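Local coordinates for tudor and KH domain-containing protein homolog (Drosophila melanogaster, PDB 5YGB) that works in the piRNA pathway that represses germline transposons, binding the Piwi N-terminus through its Tudor domain and probably recruiting Piwi proteins to the nuage, at residues P4-V9 / K161-V166; E75-M80 / T176-A181; E125-N130 / T168-P173; A148-L153 / D207-Q212. The protein carries 1 engineered substitution. One frame throughout, in Å; residues are numbered along the deposited sequence. Where two conformers were deposited one is given.

Interaction 1. Residues P4-V9 / K161-V166; sequences PMEVYV and KLIARV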
loop_
_atom_site.group_PDB
_atom_site.type_symbol
_atom_site.label_atom_id
_atom_site.label_comp_id
_atom_site.label_asym_id
_atom_site.label_seq_id
_atom_site.Cartn_x
_atom_site.Cartn_y
_atom_site.Cartn_z
ATOM N N PRO A 4 -7.482 4.636 -19.432
ATOM C CA PRO A 4 -7.706 3.547 -18.477
ATOM C C PRO A 4 -6.432 2.736 -18.295
ATOM O O PRO A 4 -5.587 2.677 -19.191
ATOM C CB PRO A 4 -8.804 2.709 -19.136
ATOM C CG PRO A 4 -8.664 3.012 -20.608
ATOM C CD PRO A 4 -8.270 4.463 -20.664
ATOM N N MET A 5 -6.289 2.112 -17.132
ATOM C CA MET A 5 -5.110 1.306 -16.850
ATOM C C MET A 5 -5.512 0.057 -16.082
ATOM O O MET A 5 -6.416 0.098 -15.244
ATOM C CB MET A 5 -4.070 2.121 -16.069
ATOM C CG MET A 5 -4.612 2.785 -14.820
ATOM S SD MET A 5 -3.528 4.075 -14.116
ATOM C CE MET A 5 -4.570 4.646 -12.766
ATOM N N GLU A 6 -4.845 -1.054 -16.374
ATOM C CA GLU A 6 -5.065 -2.303 -15.644
ATOM C C GLU A 6 -4.326 -2.237 -14.323
ATOM O O GLU A 6 -3.143 -1.914 -14.291
ATOM C CB GLU A 6 -4.594 -3.519 -16.456
ATOM C CG GLU A 6 -5.275 -3.689 -17.815
ATOM C CD GLU A 6 -4.913 -4.997 -18.480
ATOM O OE1 GLU A 6 -3.778 -5.477 -18.282
ATOM O OE2 GLU A 6 -5.770 -5.553 -19.203
ATOM N N VAL A 7 -5.028 -2.520 -13.229
ATOM C CA VAL A 7 -4.422 -2.443 -11.897
ATOM C C VAL A 7 -4.837 -3.590 -10.990
ATOM O O VAL A 7 -5.844 -4.273 -11.228
ATOM C CB VAL A 7 -4.791 -1.125 -11.164
ATOM C CG1 VAL A 7 -4.399 0.109 -11.985
ATOM C CG2 VAL A 7 -6.279 -1.114 -10.788
ATOM N N TYR A 8 -4.050 -3.789 -9.941
ATOM C CA TYR A 8 -4.477 -4.563 -8.781
ATOM C C TYR A 8 -4.681 -3.610 -7.626
ATOM O O TYR A 8 -3.878 -2.696 -7.451
ATOM C CB TYR A 8 -3.425 -5.577 -8.345
ATOM C CG TYR A 8 -3.016 -6.617 -9.353
ATOM C CD1 TYR A 8 -3.956 -7.451 -9.949
ATOM C CD2 TYR A 8 -1.682 -6.793 -9.678
ATOM C CE1 TYR A 8 -3.579 -8.408 -10.849
ATOM C CE2 TYR A 8 -1.289 -7.764 -10.584
ATOM C CZ TYR A 8 -2.247 -8.564 -11.162
ATOM O OH TYR A 8 -1.868 -9.527 -12.069
ATOM N N VAL A 9 -5.694 -3.844 -6.801
ATOM C CA VAL A 9 -5.771 -3.176 -5.502
ATOM C C VAL A 9 -4.962 -4.016 -4.512
ATOM O O VAL A 9 -5.277 -5.183 -4.268
ATOM C CB VAL A 9 -7.218 -3.003 -5.044
ATOM C CG1 VAL A 9 -7.251 -2.514 -3.609
ATOM C CG2 VAL A 9 -7.927 -2.028 -5.970
ATOM N N LYS A 161 -7.531 -8.445 -11.480
ATOM C CA LYS A 161 -7.428 -7.320 -12.392
ATOM C C LYS A 161 -8.662 -6.428 -12.361
ATOM O O LYS A 161 -9.799 -6.902 -12.453
ATOM C CB LYS A 161 -7.187 -7.791 -13.825
ATOM C CG LYS A 161 -7.364 -6.666 -14.832
ATOM C CD LYS A 161 -6.789 -7.007 -16.188
ATOM C CE LYS A 161 -7.528 -8.147 -16.815
ATOM N NZ LYS A 161 -6.913 -8.484 -18.130
ATOM N N LEU A 162 -8.421 -5.129 -12.226
ATOM C CA LEU A 162 -9.444 -4.103 -12.357
ATOM C C LEU A 162 -8.988 -3.101 -13.405
ATOM O O LEU A 162 -7.791 -2.996 -13.686
ATOM C CB LEU A 162 -9.687 -3.377 -11.025
ATOM C CG LEU A 162 -10.142 -4.235 -9.854
ATOM C CD1 LEU A 162 -10.261 -3.365 -8.608
ATOM C CD2 LEU A 162 -11.469 -4.912 -10.149
ATOM N N ILE A 163 -9.933 -2.363 -13.975
ATOM C CA ILE A 163 -9.622 -1.249 -14.864
ATOM C C ILE A 163 -9.859 0.044 -14.103
ATOM O O ILE A 163 -10.973 0.297 -13.636
ATOM C CB ILE A 163 -10.486 -1.249 -16.141
ATOM C CG1 ILE A 163 -10.359 -2.578 -16.884
ATOM C CG2 ILE A 163 -10.103 -0.077 -17.038
ATOM C CD1 ILE A 163 -8.928 -2.952 -17.238
ATOM N N ALA A 164 -8.807 0.846 -13.963
ATOM C CA ALA A 164 -8.876 2.106 -13.235
ATOM C C ALA A 164 -8.743 3.284 -14.179
ATOM O O ALA A 164 -8.062 3.197 -15.202
ATOM C CB ALA A 164 -7.788 2.170 -12.174
ATOM N N ARG A 165 -9.392 4.388 -13.840
ATOM C CA ARG A 165 -9.185 5.627 -14.574
ATOM C C ARG A 165 -9.151 6.790 -13.590
ATOM O O ARG A 165 -10.028 6.929 -12.740
ATOM C CB ARG A 165 -10.273 5.839 -15.620
ATOM C CG ARG A 165 -10.062 7.102 -16.441
ATOM C CD ARG A 165 -11.235 7.384 -17.375
ATOM N NE ARG A 165 -11.298 6.447 -18.493
ATOM C CZ ARG A 165 -12.163 6.546 -19.498
ATOM N NH1 ARG A 165 -13.039 7.543 -19.523
ATOM N NH2 ARG A 165 -12.151 5.652 -20.478
ATOM N N VAL A 166 -8.126 7.625 -13.697
ATOM C CA VAL A 166 -8.050 8.807 -12.850
ATOM C C VAL A 166 -9.008 9.857 -13.394
ATOM O O VAL A 166 -8.901 10.247 -14.560
ATOM C CB VAL A 166 -6.621 9.367 -12.792
ATOM C CG1 VAL A 166 -6.584 10.665 -11.995
ATOM C CG2 VAL A 166 -5.673 8.340 -12.183
HETATM O O HOH W 1 -3.984 -8.133 -18.018
#
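K161 places CG anti to its backbone N (chi1 168°) and bends at chi3 (65°), while E6 runs extended from a CG anti to its carbonyl carbon; the two side chains cross obliquely. K161 NZ reaches E6 OE2 at 3.3 Å, a weak hydrogen bond within a salt bridge, and K161 CD lies 3.6 Å from E6 CD. A water closes the loop, donating to E6 OE1 and accepting from K161 NZ. The strands pair antiparallel, with M5–A164 and V7–L162 as hydrogen-bonded pairs and E6–I163 as the non-hydrogen-bonded pair between them. M5 O takes A164 N at 2.8 Å in a nearly straight bond, and V7 N gives to L162 O at 2.8 Å. On the sheet face that carries M5, V7, L162 and A164, V7 CG2 meets A164 CB at 3.9 Å. In addition, M5 CE reaches V166 CG2 at 3.9 Å, and V9 CG2 touches L162 CD1 at 3.8 Å. Strands 5-12 and 162-171 are the first and last of the five-stranded sheet of the nuclease-like, OB-type part of the extended Tudor domain. Its closure therefore rests on backbone bonds and aliphatic contacts, with the weak, hydrated ion pair probably adding little.

Interaction 2. Residues E75-M80 / T176-A181; sequences EIVDIM and TTAVSA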
loop_
_atom_site.group_PDB
_atom_site.type_symbol
_atom_site.label_atom_id
_atom_site.label_comp_id
_atom_site.label_asym_id
_atom_site.label_seq_id
_atom_site.Cartn_x
_atom_site.Cartn_y
_atom_site.Cartn_z
ATOM N N GLU A 75 9.734 1.969 3.676
ATOM C CA GLU A 75 10.166 3.298 4.078
ATOM C C GLU A 75 9.935 3.469 5.577
ATOM O O GLU A 75 8.839 3.203 6.079
ATOM C CB GLU A 75 9.392 4.353 3.273
ATOM C CG GLU A 75 9.621 5.789 3.708
ATOM C CD GLU A 75 8.694 6.768 3.013
ATOM O OE1 GLU A 75 7.890 6.352 2.149
ATOM O OE2 GLU A 75 8.777 7.965 3.333
ATOM N N ILE A 76 10.959 3.895 6.303
ATOM C CA ILE A 76 10.768 4.197 7.718
ATOM C C ILE A 76 9.985 5.502 7.857
ATOM O O ILE A 76 10.419 6.566 7.385
ATOM C CB ILE A 76 12.113 4.295 8.456
ATOM C CG1 ILE A 76 12.867 2.962 8.363
ATOM C CG2 ILE A 76 11.896 4.716 9.929
ATOM C CD1 ILE A 76 14.176 2.929 9.143
ATOM N N VAL A 77 8.808 5.430 8.471
ATOM C CA VAL A 77 8.031 6.652 8.637
ATOM C C VAL A 77 8.008 7.138 10.084
ATOM O O VAL A 77 7.645 8.290 10.331
ATOM C CB VAL A 77 6.597 6.491 8.104
ATOM C CG1 VAL A 77 6.642 6.194 6.600
ATOM C CG2 VAL A 77 5.866 5.410 8.841
ATOM N N ASP A 78 8.419 6.297 11.032
ATOM C CA ASP A 78 8.517 6.728 12.427
ATOM C C ASP A 78 9.386 5.739 13.184
ATOM O O ASP A 78 9.514 4.574 12.790
ATOM C CB ASP A 78 7.120 6.849 13.075
ATOM C CG ASP A 78 7.062 7.893 14.189
ATOM O OD1 ASP A 78 8.111 8.449 14.579
ATOM O OD2 ASP A 78 5.935 8.157 14.670
ATOM N N ILE A 79 9.994 6.217 14.263
ATOM C CA ILE A 79 10.826 5.409 15.141
ATOM C C ILE A 79 10.504 5.805 16.572
ATOM O O ILE A 79 10.466 6.991 16.893
ATOM C CB ILE A 79 12.333 5.623 14.874
ATOM C CG1 ILE A 79 12.700 5.307 13.422
ATOM C CG2 ILE A 79 13.170 4.789 15.837
ATOM C CD1 ILE A 79 14.129 5.673 13.094
ATOM N N MET A 80 10.265 4.826 17.435
ATOM C CA MET A 80 9.911 5.120 18.818
ATOM C C MET A 80 10.518 4.076 19.735
ATOM O O MET A 80 10.857 2.979 19.291
ATOM C CB MET A 80 8.397 5.163 18.975
ATOM C CG MET A 80 7.712 3.936 18.439
ATOM S SD MET A 80 6.357 4.404 17.358
ATOM C CE MET A 80 7.254 4.824 15.882
ATOM N N THR A 176 -2.756 12.748 10.627
ATOM C CA THR A 176 -2.880 12.616 12.076
ATOM C C THR A 176 -2.020 11.458 12.567
ATOM O O THR A 176 -1.928 11.198 13.766
ATOM C CB THR A 176 -4.339 12.386 12.507
ATOM O OG1 THR A 176 -4.811 11.144 11.967
ATOM C CG2 THR A 176 -5.226 13.527 12.022
ATOM N N THR A 177 -1.407 10.759 11.618
ATOM C CA THR A 177 -0.516 9.644 11.907
ATOM C C THR A 177 0.709 9.739 11.003
ATOM O O THR A 177 0.737 10.546 10.077
ATOM C CB THR A 177 -1.203 8.284 11.690
ATOM O OG1 THR A 177 -1.520 8.121 10.301
ATOM C CG2 THR A 177 -2.483 8.181 12.515
ATOM N N ALA A 178 1.722 8.922 11.270
ATOM C CA ALA A 178 2.919 8.925 10.437
ATOM C C ALA A 178 2.627 8.321 9.072
ATOM O O ALA A 178 2.047 7.238 8.969
ATOM C CB ALA A 178 4.047 8.168 11.123
ATOM N N VAL A 179 3.036 9.028 8.024
ATOM C CA VAL A 179 2.790 8.582 6.656
ATOM C C VAL A 179 4.050 8.735 5.815
ATOM O O VAL A 179 5.043 9.292 6.270
ATOM C CB VAL A 179 1.642 9.371 5.996
ATOM C CG1 VAL A 179 0.303 9.003 6.631
ATOM C CG2 VAL A 179 1.908 10.862 6.089
ATOM N N SER A 180 3.993 8.237 4.588
ATOM C CA SER A 180 5.113 8.327 3.662
ATOM C C SER A 180 5.561 9.768 3.395
ATOM O O SER A 180 4.749 10.706 3.428
ATOM C CB SER A 180 4.739 7.663 2.339
ATOM O OG SER A 180 5.764 7.865 1.391
ATOM N N ALA A 181 6.843 9.942 3.102
ATOM C CA ALA A 181 7.343 11.255 2.711
ATOM C C ALA A 181 6.708 11.689 1.391
ATOM O O ALA A 181 6.674 12.875 1.073
ATOM C CB ALA A 181 8.854 11.244 2.593
#
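E75 meets S180 and A181 through a forked pair of hydrogen bonds, one to each carboxylate oxygen. S180 OG donates to E75 OE1 at 2.7 Å, and the backbone N of A181 donates to E75 OE2 at 2.8 Å with a nearly straight N-H (171°). Both donors come from the syn side, a little out of the carboxylate plane. The glutamate gets there on an extended chain, with CG anti to the backbone N (chi1 173°). S180 OG is also hydrogen-bonded to A182 N, which helps fix the hydroxyl. An alanine in place of E75 would probably leave A181 N and S180 OG without their acceptors and set this part of the loop free to shift.

Van der Waals contacts follow further along the strand. The apolar pair is V77 CG2 with A178 CB, at 4.0 Å. A178 CB also sits 3.7 Å from V77 O and 3.9 Å from D78 CB, and V77 CG1 lies 3.5 Å from the carbonyl oxygen of V179. V77 and D78 both face D92, forming a classic beta bulge, and A178 also touches D92.

Strand 70-81 belongs to the Tudor core sheet, whereas 176-181 is a loop between strands 162-171 and 188-195 of the nuclease-like part, so the contact joins the two halves of the extended Tudor domain. With no cationic partner among the groups bonded to it across this contact, the buried carboxylate is likely to owe its stability to these two neutral donors, which tie it to the loop.

Interaction 3. Residues E125-N130 / T168-P173; sequences ECFLAN and TYKERP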
loop_
_atom_site.group_PDB
_atom_site.type_symbol
_atom_site.label_atom_id
_atom_site.label_comp_id
_atom_site.label_asym_id
_atom_site.label_seq_id
_atom_site.Cartn_x
_atom_site.Cartn_y
_atom_site.Cartn_z
ATOM N N GLU A 125 -1.378 5.479 -3.663
ATOM C CA GLU A 125 -2.541 5.734 -2.827
ATOM C C GLU A 125 -3.605 6.494 -3.620
ATOM O O GLU A 125 -3.297 7.478 -4.291
ATOM C CB GLU A 125 -2.155 6.524 -1.567
ATOM C CG GLU A 125 -3.227 6.511 -0.504
ATOM C CD GLU A 125 -2.951 7.465 0.636
ATOM O OE1 GLU A 125 -1.772 7.832 0.842
ATOM O OE2 GLU A 125 -3.918 7.849 1.323
ATOM N N CYS A 126 -4.848 6.027 -3.532
ATOM C CA CYS A 126 -5.980 6.586 -4.274
ATOM C C CYS A 126 -7.187 6.675 -3.375
ATOM O O CYS A 126 -7.227 6.080 -2.298
ATOM C CB CYS A 126 -6.365 5.711 -5.469
ATOM S SG CYS A 126 -5.108 5.416 -6.714
ATOM N N PHE A 127 -8.197 7.398 -3.849
ATOM C CA PHE A 127 -9.543 7.274 -3.303
ATOM C C PHE A 127 -10.521 6.931 -4.423
ATOM O O PHE A 127 -10.230 7.150 -5.602
ATOM C CB PHE A 127 -9.958 8.564 -2.550
ATOM C CG PHE A 127 -10.198 9.776 -3.433
ATOM C CD1 PHE A 127 -9.139 10.573 -3.846
ATOM C CD2 PHE A 127 -11.486 10.152 -3.784
ATOM C CE1 PHE A 127 -9.355 11.703 -4.623
ATOM C CE2 PHE A 127 -11.703 11.282 -4.561
ATOM C CZ PHE A 127 -10.632 12.054 -4.976
ATOM N N LEU A 128 -11.657 6.355 -4.053
ATOM C CA LEU A 128 -12.692 6.039 -5.028
ATOM C C LEU A 128 -13.491 7.301 -5.294
ATOM O O LEU A 128 -14.089 7.851 -4.380
ATOM C CB LEU A 128 -13.608 4.918 -4.528
ATOM C CG LEU A 128 -14.566 4.303 -5.552
ATOM C CD1 LEU A 128 -13.764 3.566 -6.625
ATOM C CD2 LEU A 128 -15.551 3.367 -4.853
ATOM N N ALA A 129 -13.480 7.776 -6.536
ATOM C CA ALA A 129 -14.181 9.016 -6.872
ATOM C C ALA A 129 -15.699 8.898 -6.740
ATOM O O ALA A 129 -16.277 7.822 -6.902
ATOM C CB ALA A 129 -13.815 9.448 -8.279
ATOM N N ASN A 130 -16.322 10.028 -6.417
ATOM C CA ASN A 130 -17.780 10.204 -6.481
ATOM C C ASN A 130 -18.581 9.403 -5.454
ATOM O O ASN A 130 -19.772 9.145 -5.659
ATOM C CB ASN A 130 -18.281 9.881 -7.893
ATOM C CG ASN A 130 -17.614 10.741 -8.960
ATOM O OD1 ASN A 130 -17.520 11.963 -8.813
ATOM N ND2 ASN A 130 -17.145 10.110 -10.029
ATOM N N THR A 168 -10.195 12.593 -11.127
ATOM C CA THR A 168 -10.124 13.792 -10.290
ATOM C C THR A 168 -8.936 13.675 -9.339
ATOM O O THR A 168 -8.300 12.628 -9.267
ATOM C CB THR A 168 -11.434 14.005 -9.483
ATOM O OG1 THR A 168 -11.440 15.311 -8.880
ATOM C CG2 THR A 168 -11.578 12.940 -8.402
ATOM N N TYR A 169 -8.647 14.762 -8.627
ATOM C CA TYR A 169 -7.616 14.818 -7.586
ATOM C C TYR A 169 -8.150 15.550 -6.371
ATOM O O TYR A 169 -8.978 16.457 -6.509
ATOM C CB TYR A 169 -6.346 15.547 -8.056
ATOM C CG TYR A 169 -5.533 14.814 -9.087
ATOM C CD1 TYR A 169 -4.605 13.852 -8.711
ATOM C CD2 TYR A 169 -5.691 15.089 -10.436
ATOM C CE1 TYR A 169 -3.862 13.169 -9.661
ATOM C CE2 TYR A 169 -4.960 14.415 -11.387
ATOM C CZ TYR A 169 -4.048 13.464 -10.998
ATOM O OH TYR A 169 -3.332 12.804 -11.956
ATOM N N LYS A 170 -7.663 15.185 -5.189
ATOM C CA LYS A 170 -8.003 15.921 -3.981
ATOM C C LYS A 170 -6.735 16.211 -3.204
ATOM O O LYS A 170 -5.807 15.409 -3.176
ATOM C CB LYS A 170 -9.012 15.156 -3.113
ATOM C CG LYS A 170 -8.412 14.108 -2.193
ATOM C CD LYS A 170 -9.341 13.778 -1.027
ATOM C CE LYS A 170 -10.581 13.033 -1.490
ATOM N NZ LYS A 170 -11.376 12.466 -0.354
ATOM N N GLU A 171 -6.685 17.391 -2.606
ATOM C CA GLU A 171 -5.566 17.766 -1.771
ATOM C C GLU A 171 -5.533 16.854 -0.561
ATOM O O GLU A 171 -6.560 16.623 0.075
ATOM C CB GLU A 171 -5.690 19.227 -1.341
ATOM C CG GLU A 171 -4.371 19.937 -1.177
ATOM C CD GLU A 171 -4.533 21.322 -0.599
ATOM O OE1 GLU A 171 -5.609 21.610 -0.031
ATOM O OE2 GLU A 171 -3.591 22.128 -0.730
ATOM N N ARG A 172 -4.359 16.318 -0.254
ATOM C CA ARG A 172 -4.208 15.512 0.943
ATOM C C ARG A 172 -4.475 16.355 2.178
ATOM O O ARG A 172 -3.971 17.470 2.295
ATOM C CB ARG A 172 -2.810 14.902 1.018
ATOM C CG ARG A 172 -2.703 13.546 0.360
ATOM C CD ARG A 172 -1.398 12.859 0.728
ATOM N NE ARG A 172 -1.329 11.499 0.198
ATOM C CZ ARG A 172 -0.871 11.185 -1.009
ATOM N NH1 ARG A 172 -0.442 12.132 -1.829
ATOM N NH2 ARG A 172 -0.843 9.919 -1.399
ATOM N N PRO A 173 -5.279 15.822 3.104
ATOM C CA PRO A 173 -5.530 16.498 4.378
ATOM C C PRO A 173 -4.286 16.474 5.260
ATOM O O PRO A 173 -3.302 15.807 4.928
ATOM C CB PRO A 173 -6.662 15.671 4.992
ATOM C CG PRO A 173 -6.473 14.315 4.415
ATOM C CD PRO A 173 -5.992 14.537 3.012
HETATM O O HOH W 2 -3.481 10.534 2.075
#
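F127 and K170 meet from strands 124-128 and 162-171, which flank strand 188-195 in the curved five-stranded sheet of the nuclease-like, OB-type part of the extended Tudor domain. K170 CE stands 3.4 Å from the F127 ring centroid, almost on the normal, in a CH-pi contact over one face. K170 NZ follows at 4.3 Å from the same centroid, a cation-pi contact, while K170 CG comes within 3.5 Å of F127 CE1. T168 CG2 approaches F127 CZ obliquely at 3.7 Å and also touches A129 CB. An alanine at F127 would probably open a gap beside T168 CG2 and leave the K170 ammonium without its aromatic face. R172 adds a second, polar crossing: its NH2 donates to E125 OE1 at 3.2 Å, a hydrogen bond within a salt bridge, with an N-H...O angle of 170°. E125 OE1 lies in the guanidinium plane, yet R172 NH2 meets it from above the carboxylate plane.

Both F127 and K170 carry CG between the backbone N and the carbonyl carbon (chi1 70° and 83°), a crowded position. Further out, F127 is hydrogen-bonded through its backbone to P190 and V192 of strand 188-195, and its side chain also touches L189 and T16. R172 NH1 is held by T187 OG1, and a water donates to E125 OE2 at 2.8 Å while accepting weakly from R172 NE.

Interaction 4. Residues A148-L153 / D207-Q212; sequences AKFEEL and DLMITQ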
loop_
_atom_site.group_PDB
_atom_site.type_symbol
_atom_site.label_atom_id
_atom_site.label_comp_id
_atom_site.label_asym_id
_atom_site.label_seq_id
_atom_site.Cartn_x
_atom_site.Cartn_y
_atom_site.Cartn_z
ATOM N N ALA A 148 -15.673 -3.659 4.114
ATOM C CA ALA A 148 -15.688 -5.066 3.723
ATOM C C ALA A 148 -16.200 -5.259 2.297
ATOM O O ALA A 148 -15.624 -6.030 1.524
ATOM C CB ALA A 148 -16.532 -5.877 4.708
ATOM N N LYS A 149 -17.271 -4.560 1.939
ATOM C CA LYS A 149 -17.811 -4.684 0.593
ATOM C C LYS A 149 -16.779 -4.224 -0.437
ATOM O O LYS A 149 -16.617 -4.857 -1.479
ATOM C CB LYS A 149 -19.106 -3.880 0.447
ATOM C CG LYS A 149 -19.742 -3.974 -0.930
ATOM C CD LYS A 149 -20.134 -5.399 -1.275
ATOM C CE LYS A 149 -20.866 -5.464 -2.608
ATOM N NZ LYS A 149 -21.443 -6.815 -2.874
ATOM N N PHE A 150 -16.080 -3.136 -0.138
ATOM C CA PHE A 150 -15.058 -2.644 -1.053
ATOM C C PHE A 150 -13.890 -3.642 -1.168
ATOM O O PHE A 150 -13.366 -3.878 -2.260
ATOM C CB PHE A 150 -14.565 -1.262 -0.604
ATOM C CG PHE A 150 -13.582 -0.636 -1.544
ATOM C CD1 PHE A 150 -13.997 -0.150 -2.776
ATOM C CD2 PHE A 150 -12.241 -0.549 -1.208
ATOM C CE1 PHE A 150 -13.090 0.437 -3.660
ATOM C CE2 PHE A 150 -11.320 0.025 -2.093
ATOM C CZ PHE A 150 -11.751 0.523 -3.321
ATOM N N GLU A 151 -13.481 -4.230 -0.051
ATOM C CA GLU A 151 -12.459 -5.273 -0.081
ATOM C C GLU A 151 -12.902 -6.453 -0.938
ATOM O O GLU A 151 -12.100 -7.012 -1.687
ATOM C CB GLU A 151 -12.133 -5.742 1.338
ATOM C CG GLU A 151 -11.375 -4.692 2.142
ATOM C CD GLU A 151 -11.190 -5.066 3.598
ATOM O OE1 GLU A 151 -12.080 -5.735 4.161
ATOM O OE2 GLU A 151 -10.156 -4.681 4.178
ATOM N N GLU A 152 -14.174 -6.830 -0.826
ATOM C CA GLU A 152 -14.732 -7.925 -1.619
ATOM C C GLU A 152 -14.762 -7.612 -3.110
ATOM O O GLU A 152 -14.355 -8.441 -3.934
ATOM C CB GLU A 152 -16.152 -8.252 -1.145
ATOM C CG GLU A 152 -16.240 -8.843 0.254
ATOM C CD GLU A 152 -17.678 -9.095 0.689
ATOM O OE1 GLU A 152 -18.236 -8.259 1.435
ATOM O OE2 GLU A 152 -18.250 -10.129 0.281
ATOM N N LEU A 153 -15.261 -6.433 -3.468
ATOM C CA LEU A 153 -15.385 -6.076 -4.875
ATOM C C LEU A 153 -14.014 -5.935 -5.543
ATOM O O LEU A 153 -13.848 -6.241 -6.728
ATOM C CB LEU A 153 -16.174 -4.780 -5.031
ATOM C CG LEU A 153 -17.653 -4.857 -4.629
ATOM C CD1 LEU A 153 -18.309 -3.480 -4.706
ATOM C CD2 LEU A 153 -18.399 -5.868 -5.495
ATOM N N ASP A 207 -20.651 2.762 -8.411
ATOM C CA ASP A 207 -22.083 2.648 -8.652
ATOM C C ASP A 207 -22.652 1.388 -8.011
ATOM O O ASP A 207 -23.797 1.401 -7.544
ATOM C CB ASP A 207 -22.377 2.691 -10.151
ATOM C CG ASP A 207 -22.250 4.096 -10.723
ATOM O OD1 ASP A 207 -22.363 5.064 -9.943
ATOM O OD2 ASP A 207 -22.028 4.236 -11.941
ATOM N N LEU A 208 -21.875 0.310 -7.969
ATOM C CA LEU A 208 -22.298 -0.881 -7.238
ATOM C C LEU A 208 -22.460 -0.579 -5.744
ATOM O O LEU A 208 -23.449 -0.983 -5.128
ATOM C CB LEU A 208 -21.305 -2.021 -7.446
ATOM C CG LEU A 208 -21.320 -2.659 -8.829
ATOM C CD1 LEU A 208 -20.143 -3.611 -8.980
ATOM C CD2 LEU A 208 -22.637 -3.396 -9.064
ATOM N N MET A 209 -21.510 0.144 -5.161
ATOM C CA MET A 209 -21.611 0.455 -3.742
ATOM C C MET A 209 -22.793 1.372 -3.437
ATOM O O MET A 209 -23.487 1.157 -2.452
ATOM C CB MET A 209 -20.314 1.070 -3.235
ATOM C CG MET A 209 -19.153 0.088 -3.253
ATOM S SD MET A 209 -17.700 0.704 -2.393
ATOM C CE MET A 209 -18.287 0.801 -0.697
ATOM N N ILE A 210 -23.044 2.361 -4.293
ATOM C CA ILE A 210 -24.158 3.278 -4.090
ATOM C C ILE A 210 -25.492 2.557 -4.257
ATOM O O ILE A 210 -26.365 2.659 -3.395
ATOM C CB ILE A 210 -24.086 4.474 -5.068
ATOM C CG1 ILE A 210 -22.878 5.346 -4.725
ATOM C CG2 ILE A 210 -25.358 5.309 -4.983
ATOM C CD1 ILE A 210 -22.545 6.402 -5.784
ATOM N N THR A 211 -25.661 1.821 -5.349
ATOM C CA THR A 211 -26.958 1.195 -5.619
ATOM C C THR A 211 -27.285 0.082 -4.629
ATOM O O THR A 211 -28.447 -0.292 -4.490
ATOM C CB THR A 211 -27.044 0.607 -7.041
ATOM O OG1 THR A 211 -25.968 -0.317 -7.261
ATOM C CG2 THR A 211 -26.994 1.711 -8.090
ATOM N N GLN A 212 -26.276 -0.445 -3.944
ATOM C CA GLN A 212 -26.502 -1.526 -2.990
ATOM C C GLN A 212 -26.422 -1.068 -1.529
ATOM O O GLN A 212 -26.438 -1.890 -0.612
ATOM C CB GLN A 212 -25.517 -2.668 -3.264
ATOM C CG GLN A 212 -25.758 -3.300 -4.631
ATOM C CD GLN A 212 -24.802 -4.428 -4.971
ATOM O OE1 GLN A 212 -24.205 -5.048 -4.092
ATOM N NE2 GLN A 212 -24.667 -4.708 -6.259
#
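The helix whose L208 and M209 meet L153 and F150 has a doubly gripped carbonyl near its end: D207 O accepts from T211 N at 2.9 Å and from T211 OG1 at 2.8 Å, the two donors arriving from opposite faces of the carbonyl plane. One residue on, Q212 leaves the helix, its chain extended beyond CG, and its OE1 meets K149. The lysine bends at chi2 (61°), which sets CD; K149 NZ lies 3.5 Å from Q212 OE1, a weak hydrogen bond between side chains that meet at about a right angle. The K149 side chain also touches F214.

The remaining contacts are apolar or sulfur-aromatic. M209, deposited in two conformers, sends SD in the one described here to 3.8 Å from F150 CD1, a Met-aromatic contact. The sulfur approaches obliquely, 73° off the ring normal. M209 CG lies 3.9 Å from L153 CD1, and L153 CD1 also comes 4.3 Å from L208 CB. With the segment axes 11.0 Å apart and their directions 142° from one another, the helices are joined by side chains alone.

Beyond the pair, the F150 ring meets that of F18 and touches V12 and P15, while I205 lies against both F150 and L153. Helix 144-154 is thus packed between helix 205-211 and the curved beta-sheet, an arrangement consistent with the nuclease-like, OB-type half of an extended Tudor domain.

How the interactions relate
Interactions 1, 3 and 4 belong to the nuclease-like half of the chain. Interactions 1 and 3 use successive parts of strand 162-171, their centres 15 Å apart, so one strand pairs with 5-12 and then packs across to 124-128. Interaction 4 touches interaction 3 directly, with L128 CD2 4.0 Å from F150 CE1 and N130 O 3.9 Å from I210 CD1. Interaction 2 stands apart, its centre about 20 Å from that of interaction 3 and about 30 Å from that of interaction 4, and it alone reaches the Tudor core. This Tudor domain binds the Piwi N-terminus; in related extended Tudor domains the peptide lies between the two halves, which interaction 2 joins here.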